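Local coordinates for protein transferrin (Manduca sexta, PDB 6WB6) that carries iron in the insect, binding a single ferric ion per molecule together with a carbonate anion, at residues Tyr437-Val442 with Tyr557-Leu562. Residues are numbered along the deposited sequence; the frame is centred on the assembly and turned at random.
Sequences YAVAVV and YELLCL
With CG anti to its carbonyl carbon (chi1 -56°) and CD2 turned back toward the partner strand, Leu-559 touches both Val-439 and Val-441. Leu-559 CD2 lies 3.7 Å from Val-439 CG2. Val-441, with CG1 anti to its backbone N (chi1 -176°), packs CG1 against Tyr-557 CB and has CG2 beside the N, where it meets Leu-559 CD2. Leucine suits this place because its branch point lies one bond further out than a valine's, which lets one methyl span two residues, while the beta-branched valines favour an extended backbone.

Ala-440 points toward the partner, and its small side chain admits close neighbours: Ala-440 CB is 4.0 Å from Leu-560 CB and also meets CD1 of Leu-562. Val-442 directs CG2 over the partner backbone, 3.6 Å from Glu-558 O.

The strands run antiparallel but at 138°, strongly twisted. Val-442 and Glu-558 form a hydrogen-bonded pair, Val-442 N to Glu-558 O at 2.9 Å and Glu-558 N to Val-442 O at 2.8 Å. Val-441 and Leu-559 are the non-hydrogen-bonded pair that follows, and Leu-560 N then gives Ala-440 O a nearly straight bond of 2.7 Å. Beyond it the strands splay, and a water bridges them, accepting from Ala-440 N and also hydrogen-bonded to Leu-560 O.

Glu-558 has its CB near Val-442, and its extended chain carries OE1 out to a salt bridge with Arg-569. Cys-561, centre of an inverse gamma turn, ends the strand and is tied by a disulfide to Cys-578. The pair belongs to the mixed sheet of the second transferrin-like half, away from the iron site: strand 437-443 also bonds to strands 542-545 and 581-582, helix 530-535 packs on Val-441 and Tyr-557, and helix 467-479 covers Ala-438.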
ATOM      1  N   TYR A 437     -17.699  -7.769  10.714  1.00 22.65           N
ATOM      2  CA  TYR A 437     -19.033  -8.293  10.466  1.00 22.32           C
ATOM      3  C   TYR A 437     -19.879  -8.217  11.725  1.00 28.45           C
ATOM      4  O   TYR A 437     -19.404  -8.487  12.835  1.00 20.79           O
ATOM      5  CB  TYR A 437     -18.984  -9.740   9.990  1.00 25.62           C
ATOM      6  CG  TYR A 437     -18.510  -9.868   8.568  1.00 24.15           C
ATOM      7  CD1 TYR A 437     -17.219  -9.505   8.215  1.00 29.96           C
ATOM      8  CD2 TYR A 437     -19.350 -10.328   7.581  1.00 21.49           C
ATOM      9  CE1 TYR A 437     -16.790  -9.615   6.913  1.00 31.07           C
ATOM     10  CE2 TYR A 437     -18.930 -10.443   6.283  1.00 21.22           C
ATOM     11  CZ  TYR A 437     -17.652 -10.088   5.953  1.00 23.38           C
ATOM     12  OH  TYR A 437     -17.218 -10.207   4.659  1.00 31.39           O
ATOM     13  N   ALA A 438     -21.138  -7.859  11.538  1.00 18.30           N
ATOM     14  CA  ALA A 438     -22.121  -8.071  12.585  1.00 23.73           C
ATOM     15  C   ALA A 438     -22.466  -9.551  12.636  1.00 25.10           C
ATOM     16  O   ALA A 438     -22.846 -10.150  11.621  1.00 21.07           O
ATOM     17  CB  ALA A 438     -23.373  -7.235  12.329  1.00 22.38           C
ATOM     18  N   VAL A 439     -22.320 -10.161  13.804  1.00 20.60           N
ATOM     19  CA  VAL A 439     -22.554 -11.591  13.925  1.00 21.82           C
ATOM     20  C   VAL A 439     -23.548 -11.836  15.042  1.00 21.66           C
ATOM     21  O   VAL A 439     -23.976 -10.916  15.743  1.00 25.39           O
ATOM     22  CB  VAL A 439     -21.266 -12.399  14.162  1.00 22.42           C
ATOM     23  CG1 VAL A 439     -20.228 -12.007  13.136  1.00 23.81           C
ATOM     24  CG2 VAL A 439     -20.734 -12.211  15.577  1.00 28.42           C
ATOM     25  N   ALA A 440     -23.958 -13.099  15.137  1.00 30.30           N
ATOM     26  CA  ALA A 440     -24.925 -13.587  16.112  1.00 32.66           C
ATOM     27  C   ALA A 440     -24.253 -14.704  16.890  1.00 32.68           C
ATOM     28  O   ALA A 440     -24.037 -15.794  16.345  1.00 20.47           O
ATOM     29  CB  ALA A 440     -26.190 -14.097  15.436  1.00 27.19           C
ATOM     30  N   VAL A 441     -23.932 -14.430  18.155  1.00 22.98           N
ATOM     31  CA  VAL A 441     -23.194 -15.360  18.999  1.00 22.41           C
ATOM     32  C   VAL A 441     -24.198 -16.160  19.818  1.00 25.75           C
ATOM     33  O   VAL A 441     -25.117 -15.581  20.423  1.00 21.73           O
ATOM     34  CB  VAL A 441     -22.211 -14.603  19.911  1.00 23.79           C
ATOM     35  CG1 VAL A 441     -21.377 -15.561  20.730  1.00 31.18           C
ATOM     36  CG2 VAL A 441     -21.321 -13.672  19.087  1.00 18.00           C
ATOM     37  N   VAL A 442     -24.042 -17.488  19.809  1.00 21.61           N
ATOM     38  CA  VAL A 442     -24.870 -18.412  20.579  1.00 30.30           C
ATOM     39  C   VAL A 442     -23.957 -19.337  21.383  1.00 28.15           C
ATOM     40  O   VAL A 442     -22.793 -19.530  21.047  1.00 21.68           O
ATOM     41  CB  VAL A 442     -25.817 -19.244  19.686  1.00 26.50           C
ATOM     42  CG1 VAL A 442     -26.974 -18.373  19.185  1.00 26.39           C
ATOM     43  CG2 VAL A 442     -25.065 -19.894  18.489  1.00 28.25           C
ATOM     44  N   TYR A 557     -18.774 -21.014  22.765  1.00 30.93           N
ATOM     45  CA  TYR A 557     -19.637 -20.174  21.954  1.00 29.71           C
ATOM     46  C   TYR A 557     -19.408 -20.426  20.473  1.00 33.09           C
ATOM     47  O   TYR A 557     -18.329 -20.857  20.049  1.00 23.95           O
ATOM     48  CB  TYR A 557     -19.403 -18.711  22.257  1.00 22.24           C
ATOM     49  CG  TYR A 557     -19.810 -18.381  23.650  1.00 27.04           C
ATOM     50  CD1 TYR A 557     -21.125 -18.059  23.944  1.00 30.71           C
ATOM     51  CD2 TYR A 557     -18.890 -18.409  24.688  1.00 34.32           C
ATOM     52  CE1 TYR A 557     -21.516 -17.756  25.229  1.00 31.31           C
ATOM     53  CE2 TYR A 557     -19.272 -18.099  25.990  1.00 34.66           C
ATOM     54  CZ  TYR A 557     -20.592 -17.776  26.251  1.00 37.58           C
ATOM     55  OH  TYR A 557     -21.006 -17.473  27.532  1.00 34.35           O
ATOM     56  N   GLU A 558     -20.458 -20.163  19.700  1.00 22.63           N
ATOM     57  CA  GLU A 558     -20.463 -20.373  18.265  1.00 30.63           C
ATOM     58  C   GLU A 558     -21.126 -19.178  17.612  1.00 27.53           C
ATOM     59  O   GLU A 558     -21.786 -18.371  18.271  1.00 26.97           O
ATOM     60  CB  GLU A 558     -21.236 -21.638  17.888  1.00 30.38           C
ATOM     61  CG  GLU A 558     -20.427 -22.869  17.659  1.00 42.87           C
ATOM     62  CD  GLU A 558     -21.334 -24.078  17.618  1.00 40.07           C
ATOM     63  OE1 GLU A 558     -22.543 -23.897  17.907  1.00 36.06           O
ATOM     64  OE2 GLU A 558     -20.855 -25.188  17.317  1.00 57.72           O
ATOM     65  N   LEU A 559     -21.001 -19.102  16.294  1.00 27.54           N
ATOM     66  CA  LEU A 559     -21.738 -18.126  15.506  1.00 26.35           C
ATOM     67  C   LEU A 559     -22.938 -18.798  14.865  1.00 32.02           C
ATOM     68  O   LEU A 559     -22.846 -19.935  14.402  1.00 26.54           O
ATOM     69  CB  LEU A 559     -20.845 -17.507  14.440  1.00 28.29           C
ATOM     70  CG  LEU A 559     -19.602 -16.873  15.064  1.00 27.04           C
ATOM     71  CD1 LEU A 559     -18.687 -16.281  13.988  1.00 27.39           C
ATOM     72  CD2 LEU A 559     -20.018 -15.811  16.111  1.00 21.42           C
ATOM     73  N   LEU A 560     -24.067 -18.106  14.900  1.00 24.58           N
ATOM     74  CA  LEU A 560     -25.285 -18.512  14.206  1.00 27.04           C
ATOM     75  C   LEU A 560     -25.263 -17.873  12.828  1.00 31.74           C
ATOM     76  O   LEU A 560     -25.343 -16.644  12.716  1.00 22.44           O
ATOM     77  CB  LEU A 560     -26.513 -18.059  14.996  1.00 28.85           C
ATOM     78  CG  LEU A 560     -27.890 -18.303  14.394  1.00 24.55           C
ATOM     79  CD1 LEU A 560     -28.094 -19.794  14.265  1.00 25.23           C
ATOM     80  CD2 LEU A 560     -28.974 -17.660  15.246  1.00 27.01           C
ATOM     81  N   CYS A 561     -25.177 -18.708  11.782  1.00 29.21           N
ATOM     82  CA  CYS A 561     -24.982 -18.255  10.402  1.00 25.75           C
ATOM     83  C   CYS A 561     -26.295 -17.791   9.768  1.00 27.00           C
ATOM     84  O   CYS A 561     -26.787 -18.343   8.785  1.00 34.36           O
ATOM     85  CB  CYS A 561     -24.356 -19.374   9.580  1.00 31.30           C
ATOM     86  SG  CYS A 561     -23.009 -20.183  10.398  1.00 32.98           S
ATOM     87  N   LEU A 562     -26.866 -16.743  10.343  1.00 26.93           N
ATOM     88  CA  LEU A 562     -28.105 -16.223   9.788  1.00 23.33           C
ATOM     89  C   LEU A 562     -27.962 -15.822   8.319  1.00 25.11           C
ATOM     90  O   LEU A 562     -28.976 -15.725   7.611  1.00 28.56           O
ATOM     91  CB  LEU A 562     -28.591 -15.029  10.632  1.00 22.22           C
ATOM     92  CG  LEU A 562     -29.042 -15.388  12.058  1.00 28.63           C
ATOM     93  CD1 LEU A 562     -29.218 -14.172  12.971  1.00 32.88           C
ATOM     94  CD2 LEU A 562     -30.339 -16.173  11.972  1.00 31.21           C
TER
HETATM   95  O   HOH W   1     -23.197 -15.015  13.143  1.00 26.75           O